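Local coordinates for protein NADH dehydrogenase, putative (Plasmodium falciparum, PDB 5JWC) that probably oxidises NADH and passes the electrons through its FAD cofactor to ubiquinone, as a membrane-associated type II NADH dehydrogenase of the malaria parasite, at residues 32-37 against 113-118; 101-106 against 125-130; 106-111 against 335-340. One frame throughout, in Å; residues are numbered along the deposited sequence.

Interaction 1: 32-37 against 113-118; sequences IILGSG and KYINCI. With FAD (flavin-adenine dinucleotide), chain C.
I115 drives one methyl, CD1, against the side chains of I32 and L34, and this apolar patch is the whole of the direct contact. Its CD1 lies 4.0 Å from CD1 of I32 and 3.9 Å from CD2 of L34. I32 meets it tip to tip, with its CG2 branch touching the same methyl from farther back, whereas L34 and I115 slide past each other in opposite directions. In I115, CG1 sits between the backbone N and the carbonyl carbon (chi1 58°), and the extended second torsion carries CD1 across the gap. No hydrogen bond links the two strands; across the 9.4 Å between the CA atoms of I32 and I115, the buried side chains of I32, L34 and I115 point at one another, so strand 114-118 lies over a face of the sheet. L127 and I57 pack against both I32 and I115.

Polar contacts gather beyond strand 30-34, where FAD binds. The backbone N of S36 donates to ribose O3B of FAD at 3.1 Å, bent at 145°, and the S36 hydroxyl is tied to S58 and R60. The glycines come close without bonding: CA of G35 lies 3.3 Å from FAD O4B and CA of G37 3.2 Å from FAD O5B, ribose oxygen and ester oxygen taking the space a side chain would need; the backbone angles of G35 also favour glycine. G37 is the N-cap of helix 38-46, and G35, G37 and G40 are consistent with a GxGxxG turn of the Rossmann type. The methyl contact thus needs no polar group, while the S36 N-H holds the ribose.

Interaction 2: 101-106 against 125-130; sequences LQLECT and VKLFYD. With FAD (flavin-adenine dinucleotide), chain C.
The carbonyl O of C105 accepts a hydrogen bond from N6A of the FAD adenine at 3.0 Å and 164°, while the backbone N of the same residue donates to adenine N1A at 3.0 Å and 157°. One residue therefore reads both N1A and N6A on the Watson-Crick edge with main-chain atoms, and the paired bonds fix the rotation of the base. E104 adds its CG, 3.7 Å from FAD N6A.

Two residues back, L103 turns from the cofactor side toward strand 124-128. Its CD2 meets CG2 of V125 at 3.8 Å, the side chains crossing at about a right angle, while its CD1 meets CD1 of L127 at 4.0 Å, tip to tip, and also touches CG1 of V125. L101 joins from the same segment, its CD1 also 4.0 Å from CD1 of L127, so that this one leucine methyl receives the ends of two others. In L127, CG lies anti to the carbonyl carbon (chi1 -63°), which sends the branched end across to both.

No hydrogen bond spans the pair, because strand 114-118 runs between the two in the sheet and takes the backbone bonds: E104 with I118, V125 with C117, L127 with I115. C117 and I57 pack against L103 as well. T176, L177 and N179 of the second subunit pack on L101, L103 and V125 in turn. The side chains of L101 and L103 thus go to the apolar layer while the backbone N and O of C105 serve the adenine, and this part of the base recognition does not depend on the polarity of the C105 side chain.

Interaction 3: 106-111 against 335-340; sequences TDVFYE and NNIYAI
Segments 106-111 and 335-340 approach no closer than 7.8 Å between CA atoms, at Y110 and I337, and share no hydrogen bond, so they meet through side chains alone. I337 does the reaching. Its CG1 stands anti to the carbonyl carbon (chi1 -54°) and the extended chain delivers CD1 into the notch between Y110 and V108. There CD1 of I337 lies 3.6 Å from CB of Y110 and 4.1 Å from CG1 of V108, whose side chain slides past that of I337 in the opposite direction.

Y110 contributes only the root of its side chain. With CG between the backbone N and the carbonyl carbon (chi1 64°), its ring leads away from I337, and its hydroxyl is hydrogen-bonded to the carbonyl O of T311, while P313 packs nearby. Y129 and I134 also pack on I337, and V108 rests on L132 and I115; V108 and I337 are both buried. Farther back on the strand, T106 and D107 both face N116 in a classic beta bulge.

Strand 337-339 is the last of the parallel strands in the sheet and borders 131-134, whereas 106-109 is the end of strand 99-109, which forms an antiparallel meander with 114-118 and 124-128. A meander laid against a face of the parallel sheet in this way is a hallmark of the FAD-binding domain in the pyridine nucleotide-disulphide oxidoreductase family.

From the N terminus the segments run 32-37, 101-106, 106-111, 113-118, 125-130 and 335-340. Interaction 1 closes a loop of 75 residues, interaction 2 one of 18 and interaction 3 one of 223. Each pair crosses and none nests, since every loop opens before the previous one has closed. T106 belongs to both interactions 2 and 3. Strand 114-118, the middle of the meander, bonds to 124-128 on one side and 99-109 on the other, so interactions 1 and 2 lie with centres only 4 Å apart. Together they tie strand 30-34, the meander and strand 337-339, the outermost parallel strand of this sheet, into one FAD-binding domain, with Y129 bridging toward interaction 3.

Interaction 1: 32-37 against 113-118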
loop_
_atom_site.group_PDB
_atom_site.type_symbol
_atom_site.label_atom_id
_atom_site.label_comp_id
_atom_site.label_asym_id
_atom_site.label_seq_id
_atom_site.Cartn_x
_atom_site.Cartn_y
_atom_site.Cartn_z
ATOM N N ILE A 32 -29.767 1.031 -11.946
ATOM C CA ILE A 32 -28.437 0.452 -11.909
ATOM C C ILE A 32 -27.431 1.476 -12.437
ATOM O O ILE A 32 -27.609 2.023 -13.523
ATOM C CB ILE A 32 -28.333 -0.842 -12.739
ATOM C CG1 ILE A 32 -29.174 -1.972 -12.110
ATOM C CG2 ILE A 32 -26.885 -1.270 -12.864
ATOM C CD1 ILE A 32 -28.940 -3.309 -12.763
ATOM N N ILE A 33 -26.398 1.748 -11.650
ATOM C CA ILE A 33 -25.288 2.600 -12.077
ATOM C C ILE A 33 -24.101 1.724 -12.455
ATOM O O ILE A 33 -23.646 0.905 -11.643
ATOM C CB ILE A 33 -24.859 3.548 -10.959
ATOM C CG1 ILE A 33 -26.042 4.344 -10.445
ATOM C CG2 ILE A 33 -23.715 4.481 -11.423
ATOM C CD1 ILE A 33 -25.762 4.920 -9.068
ATOM N N LEU A 34 -23.594 1.877 -13.673
ATOM C CA LEU A 34 -22.409 1.134 -14.060
ATOM C C LEU A 34 -21.202 2.044 -13.919
ATOM O O LEU A 34 -21.105 3.047 -14.621
ATOM C CB LEU A 34 -22.498 0.625 -15.489
ATOM C CG LEU A 34 -23.690 -0.264 -15.825
ATOM C CD1 LEU A 34 -23.540 -0.763 -17.276
ATOM C CD2 LEU A 34 -23.777 -1.428 -14.829
ATOM N N GLY A 35 -20.288 1.690 -13.022
ATOM C CA GLY A 35 -19.051 2.450 -12.857
ATOM C C GLY A 35 -19.012 3.147 -11.512
ATOM O O GLY A 35 -20.022 3.723 -11.050
ATOM N N SER A 36 -17.844 3.099 -10.880
ATOM C CA SER A 36 -17.643 3.748 -9.591
ATOM C C SER A 36 -16.663 4.926 -9.728
ATOM O O SER A 36 -15.838 5.169 -8.849
ATOM C CB SER A 36 -17.121 2.740 -8.554
ATOM O OG SER A 36 -16.010 1.988 -9.056
ATOM N N GLY A 37 -16.754 5.651 -10.839
ATOM C CA GLY A 37 -15.808 6.713 -11.109
ATOM C C GLY A 37 -16.430 8.078 -10.923
ATOM O O GLY A 37 -17.396 8.219 -10.189
ATOM N N LYS A 113 -34.568 -5.006 -20.786
ATOM C CA LYS A 113 -34.258 -4.214 -19.584
ATOM C C LYS A 113 -33.495 -4.984 -18.504
ATOM O O LYS A 113 -33.827 -4.917 -17.325
ATOM C CB LYS A 113 -35.558 -3.644 -19.019
ATOM C CG LYS A 113 -36.262 -2.751 -20.049
ATOM C CD LYS A 113 -37.543 -2.100 -19.551
ATOM C CE LYS A 113 -37.519 -1.750 -18.097
ATOM N NZ LYS A 113 -38.887 -1.317 -17.673
ATOM N N TYR A 114 -32.477 -5.719 -18.924
ATOM C CA TYR A 114 -31.536 -6.325 -17.997
ATOM C C TYR A 114 -30.115 -6.259 -18.541
ATOM O O TYR A 114 -29.897 -5.965 -19.722
ATOM C CB TYR A 114 -31.924 -7.787 -17.687
ATOM C CG TYR A 114 -31.671 -8.763 -18.809
ATOM C CD1 TYR A 114 -32.674 -9.080 -19.726
ATOM C CD2 TYR A 114 -30.443 -9.390 -18.943
ATOM C CE1 TYR A 114 -32.439 -9.985 -20.761
ATOM C CE2 TYR A 114 -30.198 -10.291 -19.969
ATOM C CZ TYR A 114 -31.198 -10.586 -20.871
ATOM O OH TYR A 114 -30.935 -11.481 -21.889
ATOM N N ILE A 115 -29.148 -6.542 -17.672
ATOM C CA ILE A 115 -27.747 -6.609 -18.063
ATOM C C ILE A 115 -27.153 -7.957 -17.666
ATOM O O ILE A 115 -27.616 -8.585 -16.721
ATOM C CB ILE A 115 -26.890 -5.493 -17.398
ATOM C CG1 ILE A 115 -26.979 -5.587 -15.869
ATOM C CG2 ILE A 115 -27.311 -4.107 -17.888
ATOM C CD1 ILE A 115 -26.054 -4.622 -15.120
ATOM N N ASN A 116 -26.131 -8.387 -18.393
ATOM C CA ASN A 116 -25.276 -9.482 -17.961
ATOM C C ASN A 116 -23.954 -8.976 -17.394
ATOM O O ASN A 116 -23.280 -8.145 -18.015
ATOM C CB ASN A 116 -24.977 -10.436 -19.114
ATOM C CG ASN A 116 -26.134 -11.361 -19.421
ATOM O OD1 ASN A 116 -27.038 -11.538 -18.604
ATOM N ND2 ASN A 116 -26.106 -11.964 -20.603
ATOM N N CYS A 117 -23.581 -9.493 -16.226
ATOM C CA CYS A 117 -22.299 -9.173 -15.600
ATOM C C CYS A 117 -21.496 -10.438 -15.318
ATOM O O CYS A 117 -22.039 -11.540 -15.344
ATOM C CB CYS A 117 -22.514 -8.413 -14.291
ATOM S SG CYS A 117 -23.510 -6.917 -14.447
ATOM N N ILE A 118 -20.209 -10.281 -15.030
ATOM C CA ILE A 118 -19.418 -11.379 -14.485
ATOM C C ILE A 118 -18.723 -10.953 -13.197
ATOM O O ILE A 118 -18.442 -9.765 -13.002
ATOM C CB ILE A 118 -18.337 -11.878 -15.462
ATOM C CG1 ILE A 118 -17.468 -10.710 -15.938
ATOM C CG2 ILE A 118 -18.968 -12.592 -16.621
ATOM C CD1 ILE A 118 -16.257 -11.133 -16.724
HETATM P PA FAD C . -13.961 6.913 -14.569
HETATM O O1A FAD C . -12.667 6.384 -15.116
HETATM O O2A FAD C . -13.796 7.957 -13.523
HETATM O O5B FAD C . -14.867 5.705 -14.009
HETATM C C5B FAD C . -15.208 4.597 -14.810
HETATM C C4B FAD C . -15.684 3.512 -13.858
HETATM O O4B FAD C . -16.289 2.473 -14.601
HETATM C C3B FAD C . -14.516 2.895 -13.082
HETATM O O3B FAD C . -14.932 2.669 -11.753
HETATM C C2B FAD C . -14.330 1.548 -13.745
HETATM O O2B FAD C . -13.830 0.603 -12.829
HETATM C C1B FAD C . -15.773 1.247 -14.132
HETATM N N9A FAD C . -15.942 0.261 -15.203
HETATM C C8A FAD C . -15.145 0.059 -16.304
HETATM N N7A FAD C . -15.698 -0.945 -17.031
HETATM C C5A FAD C . -16.822 -1.372 -16.415
HETATM C C6A FAD C . -17.741 -2.359 -16.736
HETATM N N6A FAD C . -17.632 -3.031 -17.881
HETATM N N1A FAD C . -18.817 -2.564 -15.903
HETATM C C2A FAD C . -18.970 -1.798 -14.762
HETATM N N3A FAD C . -18.047 -0.819 -14.446
HETATM C C4A FAD C . -16.986 -0.621 -15.261
HETATM N N1 FAD C . -10.169 15.574 -15.215
HETATM C C2 FAD C . -10.306 16.867 -14.786
HETATM O O2 FAD C . -11.362 17.457 -14.984
HETATM N N3 FAD C . -9.275 17.507 -14.118
HETATM C C4 FAD C . -8.092 16.869 -13.859
HETATM O O4 FAD C . -7.194 17.466 -13.250
HETATM C C4X FAD C . -7.944 15.551 -14.277
HETATM N N5 FAD C . -6.773 14.866 -14.041
HETATM C C5X FAD C . -6.652 13.549 -14.469
HETATM C C6 FAD C . -5.487 12.850 -14.214
HETATM C C7 FAD C . -5.335 11.532 -14.631
HETATM C C7M FAD C . -4.038 10.815 -14.339
HETATM C C8 FAD C . -6.373 10.898 -15.301
HETATM C C8M FAD C . -6.231 9.478 -15.763
HETATM C C9 FAD C . -7.553 11.599 -15.557
HETATM C C9A FAD C . -7.697 12.919 -15.137
HETATM N N10 FAD C . -8.866 13.620 -15.380
HETATM C C10 FAD C . -8.991 14.914 -14.950
HETATM C "C1'" FAD C . -9.999 13.001 -16.146
HETATM C "C2'" FAD C . -11.014 12.249 -15.325
HETATM O "O2'" FAD C . -10.354 11.259 -14.585
HETATM C "C3'" FAD C . -11.952 11.553 -16.295
HETATM O "O3'" FAD C . -12.501 12.473 -17.210
HETATM C "C4'" FAD C . -13.039 10.906 -15.455
HETATM O "O4'" FAD C . -12.443 9.797 -14.832
HETATM C "C5'" FAD C . -14.242 10.468 -16.274
HETATM O "O5'" FAD C . -15.201 9.960 -15.370
HETATM P P FAD C . -15.994 8.604 -15.729
HETATM O O1P FAD C . -17.024 8.337 -14.655
HETATM O O2P FAD C . -16.550 8.783 -17.114
HETATM O O3P FAD C . -14.846 7.461 -15.802
#

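Interaction 2: 101-106 against 125-130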
loop_
_atom_site.group_PDB
_atom_site.type_symbol
_atom_site.label_atom_id
_atom_site.label_comp_id
_atom_site.label_asym_id
_atom_site.label_seq_id
_atom_site.Cartn_x
_atom_site.Cartn_y
_atom_site.Cartn_z
ATOM N N LEU A 101 -22.423 -3.872 -5.891
ATOM C CA LEU A 101 -22.030 -5.224 -6.262
ATOM C C LEU A 101 -20.718 -5.172 -7.033
ATOM O O LEU A 101 -20.585 -4.382 -7.970
ATOM C CB LEU A 101 -23.112 -5.901 -7.124
ATOM C CG LEU A 101 -24.417 -6.258 -6.427
ATOM C CD1 LEU A 101 -25.399 -6.854 -7.431
ATOM C CD2 LEU A 101 -24.152 -7.230 -5.257
ATOM N N GLN A 102 -19.745 -5.993 -6.646
ATOM C CA GLN A 102 -18.477 -5.990 -7.355
ATOM C C GLN A 102 -18.542 -6.891 -8.571
ATOM O O GLN A 102 -18.186 -8.069 -8.516
ATOM C CB GLN A 102 -17.330 -6.409 -6.449
ATOM C CG GLN A 102 -15.982 -6.207 -7.114
ATOM C CD GLN A 102 -14.835 -6.299 -6.135
ATOM O OE1 GLN A 102 -13.975 -5.416 -6.087
ATOM N NE2 GLN A 102 -14.811 -7.363 -5.350
ATOM N N LEU A 103 -18.994 -6.319 -9.676
ATOM C CA LEU A 103 -19.171 -7.063 -10.902
ATOM C C LEU A 103 -18.719 -6.206 -12.070
ATOM O O LEU A 103 -18.759 -4.975 -11.988
ATOM C CB LEU A 103 -20.636 -7.450 -11.078
ATOM C CG LEU A 103 -21.288 -8.357 -10.038
ATOM C CD1 LEU A 103 -22.792 -8.350 -10.244
ATOM C CD2 LEU A 103 -20.719 -9.767 -10.159
ATOM N N GLU A 104 -18.313 -6.862 -13.152
ATOM C CA GLU A 104 -18.037 -6.209 -14.419
ATOM C C GLU A 104 -19.209 -6.455 -15.381
ATOM O O GLU A 104 -19.579 -7.609 -15.622
ATOM C CB GLU A 104 -16.733 -6.745 -15.007
ATOM C CG GLU A 104 -16.455 -6.268 -16.413
ATOM C CD GLU A 104 -15.330 -7.036 -17.090
ATOM O OE1 GLU A 104 -14.388 -7.485 -16.396
ATOM O OE2 GLU A 104 -15.396 -7.195 -18.330
ATOM N N CYS A 105 -19.804 -5.395 -15.922
ATOM C CA CYS A 105 -20.868 -5.562 -16.914
ATOM C C CYS A 105 -20.298 -5.944 -18.288
ATOM O O CYS A 105 -19.308 -5.362 -18.742
ATOM C CB CYS A 105 -21.717 -4.299 -17.030
ATOM S SG CYS A 105 -23.144 -4.482 -18.152
ATOM N N THR A 106 -20.903 -6.945 -18.931
ATOM C CA THR A 106 -20.385 -7.456 -20.200
ATOM C C THR A 106 -21.359 -7.190 -21.352
ATOM O O THR A 106 -20.948 -7.068 -22.500
ATOM C CB THR A 106 -20.095 -8.982 -20.147
ATOM O OG1 THR A 106 -21.318 -9.705 -19.949
ATOM C CG2 THR A 106 -19.137 -9.316 -19.032
ATOM N N VAL A 125 -23.791 -13.183 -13.957
ATOM C CA VAL A 125 -24.856 -12.650 -13.126
ATOM C C VAL A 125 -25.805 -11.849 -14.010
ATOM O O VAL A 125 -25.365 -11.031 -14.832
ATOM C CB VAL A 125 -24.307 -11.752 -12.001
ATOM C CG1 VAL A 125 -25.421 -11.345 -11.047
ATOM C CG2 VAL A 125 -23.169 -12.461 -11.258
ATOM N N LYS A 126 -27.102 -12.084 -13.844
ATOM C CA LYS A 126 -28.102 -11.393 -14.639
ATOM C C LYS A 126 -28.898 -10.461 -13.744
ATOM O O LYS A 126 -29.341 -10.853 -12.671
ATOM C CB LYS A 126 -29.010 -12.408 -15.345
ATOM C CG LYS A 126 -30.185 -11.817 -16.109
ATOM C CD LYS A 126 -30.784 -12.865 -17.054
ATOM C CE LYS A 126 -32.083 -12.390 -17.707
ATOM N NZ LYS A 126 -32.534 -13.341 -18.772
ATOM N N LEU A 127 -29.057 -9.211 -14.171
ATOM C CA LEU A 127 -29.685 -8.206 -13.320
ATOM C C LEU A 127 -30.660 -7.346 -14.107
ATOM O O LEU A 127 -30.334 -6.862 -15.180
ATOM C CB LEU A 127 -28.620 -7.322 -12.657
ATOM C CG LEU A 127 -27.662 -8.041 -11.699
ATOM C CD1 LEU A 127 -26.493 -7.157 -11.301
ATOM C CD2 LEU A 127 -28.421 -8.516 -10.464
ATOM N N PHE A 128 -31.854 -7.155 -13.561
ATOM C CA PHE A 128 -32.871 -6.354 -14.203
ATOM C C PHE A 128 -32.835 -4.920 -13.697
ATOM O O PHE A 128 -32.438 -4.674 -12.564
ATOM C CB PHE A 128 -34.256 -6.955 -13.955
ATOM C CG PHE A 128 -34.520 -8.204 -14.745
ATOM C CD1 PHE A 128 -35.017 -8.131 -16.036
ATOM C CD2 PHE A 128 -34.280 -9.452 -14.195
ATOM C CE1 PHE A 128 -35.259 -9.278 -16.766
ATOM C CE2 PHE A 128 -34.523 -10.606 -14.920
ATOM C CZ PHE A 128 -35.009 -10.517 -16.208
ATOM N N TYR A 129 -33.278 -3.982 -14.529
ATOM C CA TYR A 129 -33.308 -2.572 -14.144
ATOM C C TYR A 129 -34.541 -1.864 -14.683
ATOM O O TYR A 129 -35.102 -2.274 -15.688
ATOM C CB TYR A 129 -32.044 -1.846 -14.644
ATOM C CG TYR A 129 -31.928 -1.797 -16.158
ATOM C CD1 TYR A 129 -32.576 -0.814 -16.896
ATOM C CD2 TYR A 129 -31.156 -2.722 -16.839
ATOM C CE1 TYR A 129 -32.476 -0.774 -18.274
ATOM C CE2 TYR A 129 -31.041 -2.686 -18.212
ATOM C CZ TYR A 129 -31.704 -1.713 -18.924
ATOM O OH TYR A 129 -31.587 -1.686 -20.290
ATOM N N ASP A 130 -34.933 -0.777 -14.029
ATOM C CA ASP A 130 -35.892 0.167 -14.595
ATOM C C ASP A 130 -35.174 1.316 -15.330
ATOM O O ASP A 130 -35.637 1.801 -16.365
ATOM C CB ASP A 130 -36.791 0.708 -13.493
ATOM C CG ASP A 130 -37.652 -0.384 -12.878
ATOM O OD1 ASP A 130 -38.295 -1.115 -13.656
ATOM O OD2 ASP A 130 -37.640 -0.540 -11.641
HETATM P PA FAD C . -13.961 6.913 -14.569
HETATM O O1A FAD C . -12.667 6.384 -15.116
HETATM O O2A FAD C . -13.796 7.957 -13.523
HETATM O O5B FAD C . -14.867 5.705 -14.009
HETATM C C5B FAD C . -15.208 4.597 -14.810
HETATM C C4B FAD C . -15.684 3.512 -13.858
HETATM O O4B FAD C . -16.289 2.473 -14.601
HETATM C C3B FAD C . -14.516 2.895 -13.082
HETATM O O3B FAD C . -14.932 2.669 -11.753
HETATM C C2B FAD C . -14.330 1.548 -13.745
HETATM O O2B FAD C . -13.830 0.603 -12.829
HETATM C C1B FAD C . -15.773 1.247 -14.132
HETATM N N9A FAD C . -15.942 0.261 -15.203
HETATM C C8A FAD C . -15.145 0.059 -16.304
HETATM N N7A FAD C . -15.698 -0.945 -17.031
HETATM C C5A FAD C . -16.822 -1.372 -16.415
HETATM C C6A FAD C . -17.741 -2.359 -16.736
HETATM N N6A FAD C . -17.632 -3.031 -17.881
HETATM N N1A FAD C . -18.817 -2.564 -15.903
HETATM C C2A FAD C . -18.970 -1.798 -14.762
HETATM N N3A FAD C . -18.047 -0.819 -14.446
HETATM C C4A FAD C . -16.986 -0.621 -15.261
HETATM N N1 FAD C . -10.169 15.574 -15.215
HETATM C C2 FAD C . -10.306 16.867 -14.786
HETATM O O2 FAD C . -11.362 17.457 -14.984
HETATM N N3 FAD C . -9.275 17.507 -14.118
HETATM C C4 FAD C . -8.092 16.869 -13.859
HETATM O O4 FAD C . -7.194 17.466 -13.250
HETATM C C4X FAD C . -7.944 15.551 -14.277
HETATM N N5 FAD C . -6.773 14.866 -14.041
HETATM C C5X FAD C . -6.652 13.549 -14.469
HETATM C C6 FAD C . -5.487 12.850 -14.214
HETATM C C7 FAD C . -5.335 11.532 -14.631
HETATM C C7M FAD C . -4.038 10.815 -14.339
HETATM C C8 FAD C . -6.373 10.898 -15.301
HETATM C C8M FAD C . -6.231 9.478 -15.763
HETATM C C9 FAD C . -7.553 11.599 -15.557
HETATM C C9A FAD C . -7.697 12.919 -15.137
HETATM N N10 FAD C . -8.866 13.620 -15.380
HETATM C C10 FAD C . -8.991 14.914 -14.950
HETATM C "C1'" FAD C . -9.999 13.001 -16.146
HETATM C "C2'" FAD C . -11.014 12.249 -15.325
HETATM O "O2'" FAD C . -10.354 11.259 -14.585
HETATM C "C3'" FAD C . -11.952 11.553 -16.295
HETATM O "O3'" FAD C . -12.501 12.473 -17.210
HETATM C "C4'" FAD C . -13.039 10.906 -15.455
HETATM O "O4'" FAD C . -12.443 9.797 -14.832
HETATM C "C5'" FAD C . -14.242 10.468 -16.274
HETATM O "O5'" FAD C . -15.201 9.960 -15.370
HETATM P P FAD C . -15.994 8.604 -15.729
HETATM O O1P FAD C . -17.024 8.337 -14.655
HETATM O O2P FAD C . -16.550 8.783 -17.114
HETATM O O3P FAD C . -14.846 7.461 -15.802
#

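Interaction 3: 106-111 against 335-340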
loop_
_atom_site.group_PDB
_atom_site.type_symbol
_atom_site.label_atom_id
_atom_site.label_comp_id
_atom_site.label_asym_id
_atom_site.label_seq_id
_atom_site.Cartn_x
_atom_site.Cartn_y
_atom_site.Cartn_z
ATOM N N THR A 106 -20.903 -6.945 -18.931
ATOM C CA THR A 106 -20.385 -7.456 -20.200
ATOM C C THR A 106 -21.359 -7.190 -21.352
ATOM O O THR A 106 -20.948 -7.068 -22.500
ATOM C CB THR A 106 -20.095 -8.982 -20.147
ATOM O OG1 THR A 106 -21.318 -9.705 -19.949
ATOM C CG2 THR A 106 -19.137 -9.316 -19.032
ATOM N N ASP A 107 -22.648 -7.112 -21.043
ATOM C CA ASP A 107 -23.674 -6.916 -22.063
ATOM C C ASP A 107 -24.860 -6.161 -21.532
ATOM O O ASP A 107 -25.248 -6.319 -20.369
ATOM C CB ASP A 107 -24.171 -8.254 -22.628
ATOM C CG ASP A 107 -23.146 -8.932 -23.494
ATOM O OD1 ASP A 107 -23.049 -8.566 -24.685
ATOM O OD2 ASP A 107 -22.439 -9.829 -22.987
ATOM N N VAL A 108 -25.449 -5.343 -22.393
ATOM C CA VAL A 108 -26.713 -4.710 -22.082
ATOM C C VAL A 108 -27.781 -5.229 -23.049
ATOM O O VAL A 108 -27.515 -5.388 -24.234
ATOM C CB VAL A 108 -26.610 -3.178 -22.169
ATOM C CG1 VAL A 108 -27.923 -2.543 -21.751
ATOM C CG2 VAL A 108 -25.443 -2.672 -21.289
ATOM N N PHE A 109 -28.969 -5.521 -22.537
ATOM C CA PHE A 109 -30.088 -5.971 -23.374
ATOM C C PHE A 109 -31.217 -4.992 -23.209
ATOM O O PHE A 109 -32.070 -5.164 -22.348
ATOM C CB PHE A 109 -30.524 -7.394 -22.995
ATOM C CG PHE A 109 -29.480 -8.424 -23.287
ATOM C CD1 PHE A 109 -29.481 -9.109 -24.492
ATOM C CD2 PHE A 109 -28.460 -8.671 -22.379
ATOM C CE1 PHE A 109 -28.493 -10.037 -24.772
ATOM C CE2 PHE A 109 -27.478 -9.594 -22.652
ATOM C CZ PHE A 109 -27.489 -10.278 -23.851
ATOM N N TYR A 110 -31.211 -3.941 -24.021
ATOM C CA TYR A 110 -32.106 -2.821 -23.769
ATOM C C TYR A 110 -33.583 -3.146 -23.991
ATOM O O TYR A 110 -34.459 -2.514 -23.387
ATOM C CB TYR A 110 -31.698 -1.614 -24.618
ATOM C CG TYR A 110 -31.802 -1.797 -26.114
ATOM C CD1 TYR A 110 -32.953 -1.429 -26.807
ATOM C CD2 TYR A 110 -30.729 -2.295 -26.839
ATOM C CE1 TYR A 110 -33.033 -1.577 -28.191
ATOM C CE2 TYR A 110 -30.797 -2.446 -28.212
ATOM C CZ TYR A 110 -31.947 -2.087 -28.882
ATOM O OH TYR A 110 -32.001 -2.246 -30.251
ATOM N N GLU A 111 -33.877 -4.119 -24.846
ATOM C CA GLU A 111 -35.287 -4.450 -25.081
ATOM C C GLU A 111 -35.905 -5.157 -23.881
ATOM O O GLU A 111 -37.042 -4.871 -23.500
ATOM C CB GLU A 111 -35.450 -5.291 -26.343
ATOM C CG GLU A 111 -34.853 -4.614 -27.558
ATOM C CD GLU A 111 -35.224 -5.270 -28.873
ATOM O OE1 GLU A 111 -35.422 -6.505 -28.896
ATOM O OE2 GLU A 111 -35.331 -4.535 -29.882
ATOM N N ASN A 335 -36.266 4.986 -23.710
ATOM C CA ASN A 335 -35.586 6.142 -23.121
ATOM C C ASN A 335 -35.220 5.940 -21.655
ATOM O O ASN A 335 -35.346 6.868 -20.844
ATOM C CB ASN A 335 -36.444 7.397 -23.231
ATOM C CG ASN A 335 -36.607 7.861 -24.640
ATOM O OD1 ASN A 335 -35.726 7.669 -25.475
ATOM N ND2 ASN A 335 -37.745 8.473 -24.925
ATOM N N ASN A 336 -34.799 4.733 -21.308
ATOM C CA ASN A 336 -34.531 4.420 -19.916
ATOM C C ASN A 336 -33.054 4.080 -19.689
ATOM O O ASN A 336 -32.664 3.676 -18.594
ATOM C CB ASN A 336 -35.432 3.269 -19.441
ATOM C CG ASN A 336 -35.195 1.982 -20.201
ATOM O OD1 ASN A 336 -34.584 1.973 -21.264
ATOM N ND2 ASN A 336 -35.665 0.872 -19.645
ATOM N N ILE A 337 -32.236 4.256 -20.723
ATOM C CA ILE A 337 -30.789 4.175 -20.573
ATOM C C ILE A 337 -30.139 5.561 -20.735
ATOM O O ILE A 337 -30.418 6.275 -21.702
ATOM C CB ILE A 337 -30.184 3.185 -21.581
ATOM C CG1 ILE A 337 -30.877 1.820 -21.450
ATOM C CG2 ILE A 337 -28.653 3.031 -21.381
ATOM C CD1 ILE A 337 -30.277 0.755 -22.322
ATOM N N TYR A 338 -29.299 5.941 -19.767
ATOM C CA TYR A 338 -28.557 7.201 -19.790
ATOM C C TYR A 338 -27.060 6.890 -19.790
ATOM O O TYR A 338 -26.645 5.800 -19.390
ATOM C CB TYR A 338 -28.884 8.079 -18.575
ATOM C CG TYR A 338 -30.295 8.622 -18.518
ATOM C CD1 TYR A 338 -30.556 9.949 -18.819
ATOM C CD2 TYR A 338 -31.364 7.809 -18.129
ATOM C CE1 TYR A 338 -31.829 10.462 -18.754
ATOM C CE2 TYR A 338 -32.665 8.317 -18.064
ATOM C CZ TYR A 338 -32.881 9.644 -18.384
ATOM O OH TYR A 338 -34.130 10.186 -18.336
ATOM N N ALA A 339 -26.246 7.827 -20.259
ATOM C CA ALA A 339 -24.795 7.664 -20.166
ATOM C C ALA A 339 -24.169 8.998 -19.824
ATOM O O ALA A 339 -24.648 10.046 -20.280
ATOM C CB ALA A 339 -24.222 7.114 -21.443
ATOM N N ILE A 340 -23.122 8.967 -19.004
ATOM C CA ILE A 340 -22.461 10.197 -18.560
ATOM C C ILE A 340 -20.954 9.986 -18.533
ATOM O O ILE A 340 -20.486 8.842 -18.496
ATOM C CB ILE A 340 -22.931 10.628 -17.153
ATOM C CG1 ILE A 340 -22.574 9.561 -16.115
ATOM C CG2 ILE A 340 -24.430 10.892 -17.126
ATOM C CD1 ILE A 340 -23.091 9.921 -14.686
#